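Local coordinates for DUF1573 domain-containing protein (Porphyromonas gingivalis, PDB 2QSV) that is of unknown function, its family being only tentatively linked to cysteine peptidase activity, and whose C-terminal part, present here, comprises two E-set-like beta-sandwich domains, at residues V39-D50 with E62-M73. Numbering follows the deposited sequence.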
loop_
_atom_site.group_PDB
_atom_site.type_symbol
_atom_site.label_atom_id
_atom_site.label_comp_id
_atom_site.label_asym_id
_atom_site.label_seq_id
_atom_site.Cartn_x
_atom_site.Cartn_y
_atom_site.Cartn_z
ATOM N N VAL A 39 -2.249 21.912 -0.073
ATOM C CA VAL A 39 -2.074 20.559 0.432
ATOM C C VAL A 39 -2.595 20.598 1.867
ATOM O O VAL A 39 -1.904 21.026 2.790
ATOM C CB VAL A 39 -0.586 20.125 0.399
ATOM C CG1 VAL A 39 -0.431 18.691 0.899
ATOM C CG2 VAL A 39 -0.011 20.261 -1.019
ATOM N N VAL A 40 -3.833 20.161 2.047
ATOM C CA VAL A 40 -4.509 20.324 3.343
ATOM C C VAL A 40 -4.202 19.219 4.378
ATOM O O VAL A 40 -4.393 19.420 5.577
ATOM C CB VAL A 40 -6.048 20.558 3.172
ATOM C CG1 VAL A 40 -6.307 21.903 2.469
ATOM C CG2 VAL A 40 -6.690 19.450 2.385
ATOM N N SER A 41 -3.729 18.067 3.914
ATOM C CA SER A 41 -3.329 16.989 4.818
ATOM C C SER A 41 -2.180 16.202 4.186
ATOM O O SER A 41 -2.222 15.916 3.001
ATOM C CB SER A 41 -4.518 16.070 5.107
ATOM O OG SER A 41 -4.252 15.204 6.190
ATOM N N LEU A 42 -1.151 15.899 4.984
ATOM C CA LEU A 42 -0.001 15.093 4.570
ATOM C C LEU A 42 -0.010 13.790 5.342
ATOM O O LEU A 42 -0.358 13.804 6.500
ATOM C CB LEU A 42 1.322 15.776 4.952
ATOM C CG LEU A 42 1.933 16.956 4.205
ATOM C CD1 LEU A 42 3.117 17.508 5.017
ATOM C CD2 LEU A 42 2.387 16.536 2.805
ATOM N N PRO A 43 0.429 12.676 4.720
ATOM C CA PRO A 43 0.746 11.460 5.471
ATOM C C PRO A 43 1.655 11.731 6.677
ATOM O O PRO A 43 2.567 12.558 6.584
ATOM C CB PRO A 43 1.489 10.616 4.437
ATOM C CG PRO A 43 0.851 10.984 3.168
ATOM C CD PRO A 43 0.619 12.478 3.277
ATOM N N SER A 44 1.417 11.036 7.789
ATOM C CA SER A 44 2.223 11.214 9.001
ATOM C C SER A 44 3.712 10.885 8.827
ATOM O O SER A 44 4.534 11.281 9.669
ATOM C CB SER A 44 1.681 10.342 10.123
ATOM O OG SER A 44 1.850 8.979 9.801
ATOM N N PHE A 45 4.046 10.159 7.755
ATOM C CA PHE A 45 5.413 9.688 7.513
ATOM C C PHE A 45 6.119 10.474 6.413
ATOM O O PHE A 45 7.203 10.085 5.971
ATOM C CB PHE A 45 5.448 8.169 7.190
ATOM C CG PHE A 45 4.479 7.737 6.083
ATOM C CD1 PHE A 45 4.836 7.802 4.731
ATOM C CD2 PHE A 45 3.210 7.257 6.403
ATOM C CE1 PHE A 45 3.936 7.387 3.718
ATOM C CE2 PHE A 45 2.313 6.823 5.402
ATOM C CZ PHE A 45 2.684 6.878 4.066
ATOM N N VAL A 46 5.514 11.577 5.968
ATOM C CA VAL A 46 6.171 12.423 4.968
ATOM C C VAL A 46 6.366 13.874 5.410
ATOM O O VAL A 46 5.690 14.357 6.319
ATOM C CB VAL A 46 5.508 12.399 3.544
ATOM C CG1 VAL A 46 5.169 10.993 3.059
ATOM C CG2 VAL A 46 4.346 13.347 3.456
ATOM N N SER A 47 7.296 14.540 4.727
ATOM C CA SER A 47 7.580 15.967 4.858
ATOM C C SER A 47 7.338 16.657 3.535
ATOM O O SER A 47 7.718 16.121 2.472
ATOM C CB SER A 47 9.043 16.170 5.235
ATOM O OG SER A 47 9.141 16.450 6.609
ATOM N N LEU A 48 6.703 17.826 3.596
ATOM C CA LEU A 48 6.530 18.698 2.440
ATOM C C LEU A 48 6.476 20.182 2.862
ATOM O O LEU A 48 5.591 20.593 3.615
ATOM C CB LEU A 48 5.276 18.319 1.652
ATOM C CG LEU A 48 4.995 19.021 0.314
ATOM C CD1 LEU A 48 5.955 18.534 -0.759
ATOM C CD2 LEU A 48 3.539 18.803 -0.128
ATOM N N ASP A 49 7.428 20.978 2.372
ATOM C CA ASP A 49 7.390 22.432 2.586
ATOM C C ASP A 49 6.562 23.136 1.506
ATOM O O ASP A 49 5.890 24.121 1.790
ATOM C CB ASP A 49 8.797 23.009 2.744
ATOM C CG ASP A 49 9.495 22.487 4.001
ATOM O OD1 ASP A 49 10.709 22.204 3.936
ATOM O OD2 ASP A 49 8.820 22.341 5.054
ATOM N N ASP A 50 6.556 22.596 0.292
ATOM C CA ASP A 50 5.688 23.105 -0.766
ATOM C C ASP A 50 4.207 22.784 -0.489
ATOM O O ASP A 50 3.629 21.889 -1.123
ATOM C CB ASP A 50 6.115 22.521 -2.116
ATOM C CG ASP A 50 5.827 23.453 -3.281
ATOM O OD1 ASP A 50 5.469 24.635 -3.035
ATOM O OD2 ASP A 50 5.970 23.008 -4.456
ATOM N N GLU A 62 5.805 20.752 -9.381
ATOM C CA GLU A 62 6.197 19.468 -8.767
ATOM C C GLU A 62 6.225 19.462 -7.243
ATOM O O GLU A 62 6.705 20.417 -6.609
ATOM C CB GLU A 62 7.577 19.037 -9.253
ATOM C CG GLU A 62 7.633 18.697 -10.729
ATOM C CD GLU A 62 9.032 18.298 -11.209
ATOM O OE1 GLU A 62 9.976 18.226 -10.379
ATOM O OE2 GLU A 62 9.190 18.047 -12.427
ATOM N N LEU A 63 5.743 18.365 -6.664
ATOM C CA LEU A 63 5.807 18.179 -5.216
ATOM C C LEU A 63 6.707 16.979 -4.883
ATOM O O LEU A 63 6.523 15.875 -5.423
ATOM C CB LEU A 63 4.397 18.026 -4.601
ATOM C CG LEU A 63 3.291 18.992 -5.075
ATOM C CD1 LEU A 63 1.925 18.629 -4.504
ATOM C CD2 LEU A 63 3.645 20.455 -4.768
ATOM N N ASN A 64 7.686 17.223 -4.016
ATOM C CA ASN A 64 8.600 16.177 -3.555
ATOM C C ASN A 64 8.341 15.850 -2.096
ATOM O O ASN A 64 8.647 16.641 -1.215
ATOM C CB ASN A 64 10.075 16.570 -3.768
ATOM C CG ASN A 64 10.377 16.936 -5.222
ATOM O OD1 ASN A 64 10.773 18.067 -5.513
ATOM N ND2 ASN A 64 10.152 16.001 -6.135
ATOM N N LEU A 65 7.749 14.685 -1.864
ATOM C CA LEU A 65 7.452 14.225 -0.521
ATOM C C LEU A 65 8.662 13.451 -0.007
ATOM O O LEU A 65 9.019 12.400 -0.552
ATOM C CB LEU A 65 6.206 13.334 -0.534
ATOM C CG LEU A 65 4.811 13.894 -0.833
ATOM C CD1 LEU A 65 4.686 14.617 -2.184
ATOM C CD2 LEU A 65 3.839 12.728 -0.784
ATOM N N SER A 66 9.290 13.993 1.028
ATOM C CA SER A 66 10.392 13.336 1.723
ATOM C C SER A 66 9.890 12.405 2.802
ATOM O O SER A 66 8.994 12.759 3.571
ATOM C CB SER A 66 11.292 14.367 2.402
ATOM O OG SER A 66 11.975 15.126 1.429
ATOM N N LEU A 67 10.530 11.243 2.901
ATOM C CA LEU A 67 10.214 10.288 3.924
ATOM C C LEU A 67 10.702 10.778 5.268
ATOM O O LEU A 67 11.858 11.142 5.419
ATOM C CB LEU A 67 10.847 8.920 3.595
ATOM C CG LEU A 67 10.450 7.741 4.487
ATOM C CD1 LEU A 67 8.927 7.441 4.482
ATOM C CD2 LEU A 67 11.265 6.494 4.058
ATOM N N ALA A 68 9.814 10.745 6.249
ATOM C CA ALA A 68 10.146 11.109 7.615
ATOM C C ALA A 68 9.365 10.188 8.542
ATOM O O ALA A 68 8.273 10.530 8.958
ATOM C CB ALA A 68 9.782 12.615 7.873
ATOM N N VAL A 69 9.899 9.002 8.831
ATOM C CA VAL A 69 9.134 8.029 9.604
ATOM C C VAL A 69 9.074 8.494 11.058
ATOM O O VAL A 69 10.104 8.758 11.650
ATOM C CB VAL A 69 9.702 6.558 9.532
ATOM C CG1 VAL A 69 8.909 5.615 10.484
ATOM C CG2 VAL A 69 9.697 6.025 8.111
ATOM N N PRO A 70 7.865 8.590 11.626
ATOM C CA PRO A 70 7.769 8.898 13.048
ATOM C C PRO A 70 8.511 7.863 13.893
ATOM O O PRO A 70 8.410 6.649 13.647
ATOM C CB PRO A 70 6.263 8.837 13.331
ATOM C CG PRO A 70 5.618 9.023 12.037
ATOM C CD PRO A 70 6.539 8.435 11.008
ATOM N N ARG A 71 9.273 8.347 14.871
ATOM C CA ARG A 71 9.971 7.489 15.827
ATOM C C ARG A 71 8.905 6.601 16.462
ATOM O O ARG A 71 7.778 7.045 16.685
ATOM C CB ARG A 71 10.637 8.365 16.891
ATOM C CG ARG A 71 11.906 7.813 17.521
ATOM C CD ARG A 71 12.531 8.891 18.433
ATOM N NE ARG A 71 13.480 8.357 19.411
ATOM C CZ ARG A 71 13.140 7.616 20.465
ATOM N NH1 ARG A 71 11.871 7.285 20.678
ATOM N NH2 ARG A 71 14.076 7.190 21.304
ATOM N N ASN A 72 9.233 5.350 16.738
ATOM C CA ASN A 72 8.233 4.415 17.290
ATOM C C ASN A 72 7.005 4.098 16.374
ATOM O O ASN A 72 6.018 3.531 16.860
ATOM C CB ASN A 72 7.723 4.868 18.699
ATOM C CG ASN A 72 8.859 5.361 19.640
ATOM O OD1 ASN A 72 9.907 4.696 19.790
ATOM N ND2 ASN A 72 8.640 6.531 20.278
HETATM N N MSE A 73 7.018 4.493 15.091
HETATM C CA MSE A 73 6.041 3.926 14.144
HETATM C C MSE A 73 6.433 2.438 13.979
HETATM O O MSE A 73 7.572 2.123 13.667
HETATM C CB MSE A 73 6.062 4.651 12.783
HETATM C CG MSE A 73 5.057 4.110 11.719
HETATM SE SE MSE A 73 4.976 5.004 10.112
HETATM C CE MSE A 73 3.557 5.967 10.458
HETATM O O HOH W 1 6.801 12.685 10.034
#
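Phe45 brings its CD1 to 4.1 Å from CD1 of Leu67, the leucine methyl meeting the ring at a slant, while Pro43 lays CB over the centre of one ring face. With chi1 at 51°, CG stands between the backbone N and the carbonyl carbon, which carries the ring away from 62-73 into the sandwich, where Val101 and Leu103 of strand 94-105 meet it; a large flat apolar group suits this interior. Pro70, a compact apolar ring, packs its CD 4.0 Å from Phe45 CB. Farther along, branched residues fill the interior: Val46 CB lies 4.2 Å from Leu65 CB, and Leu48 CD1 reaches Leu63 CB. Outward, in antiparallel pairing, Ser47 and Ser66 bond reciprocally, Ser47 N to Ser66 O at 2.7 Å, and their small side chains share the more exposed face. Ala68 N then gives Phe45 O a nearly straight bond (169°), approaching from above the carbonyl plane. At the polar edge, one water donates to both Ser44 O and Ala68 O, bridging two acceptors; Ser44 OG hydrogen-bonds Glu80, and Asp50 OD2 forms a salt bridge with Arg61. Backbone bonds thus hold edge strand 46-47 to 61-67, while Phe45 ties this edge to the opposite sheet.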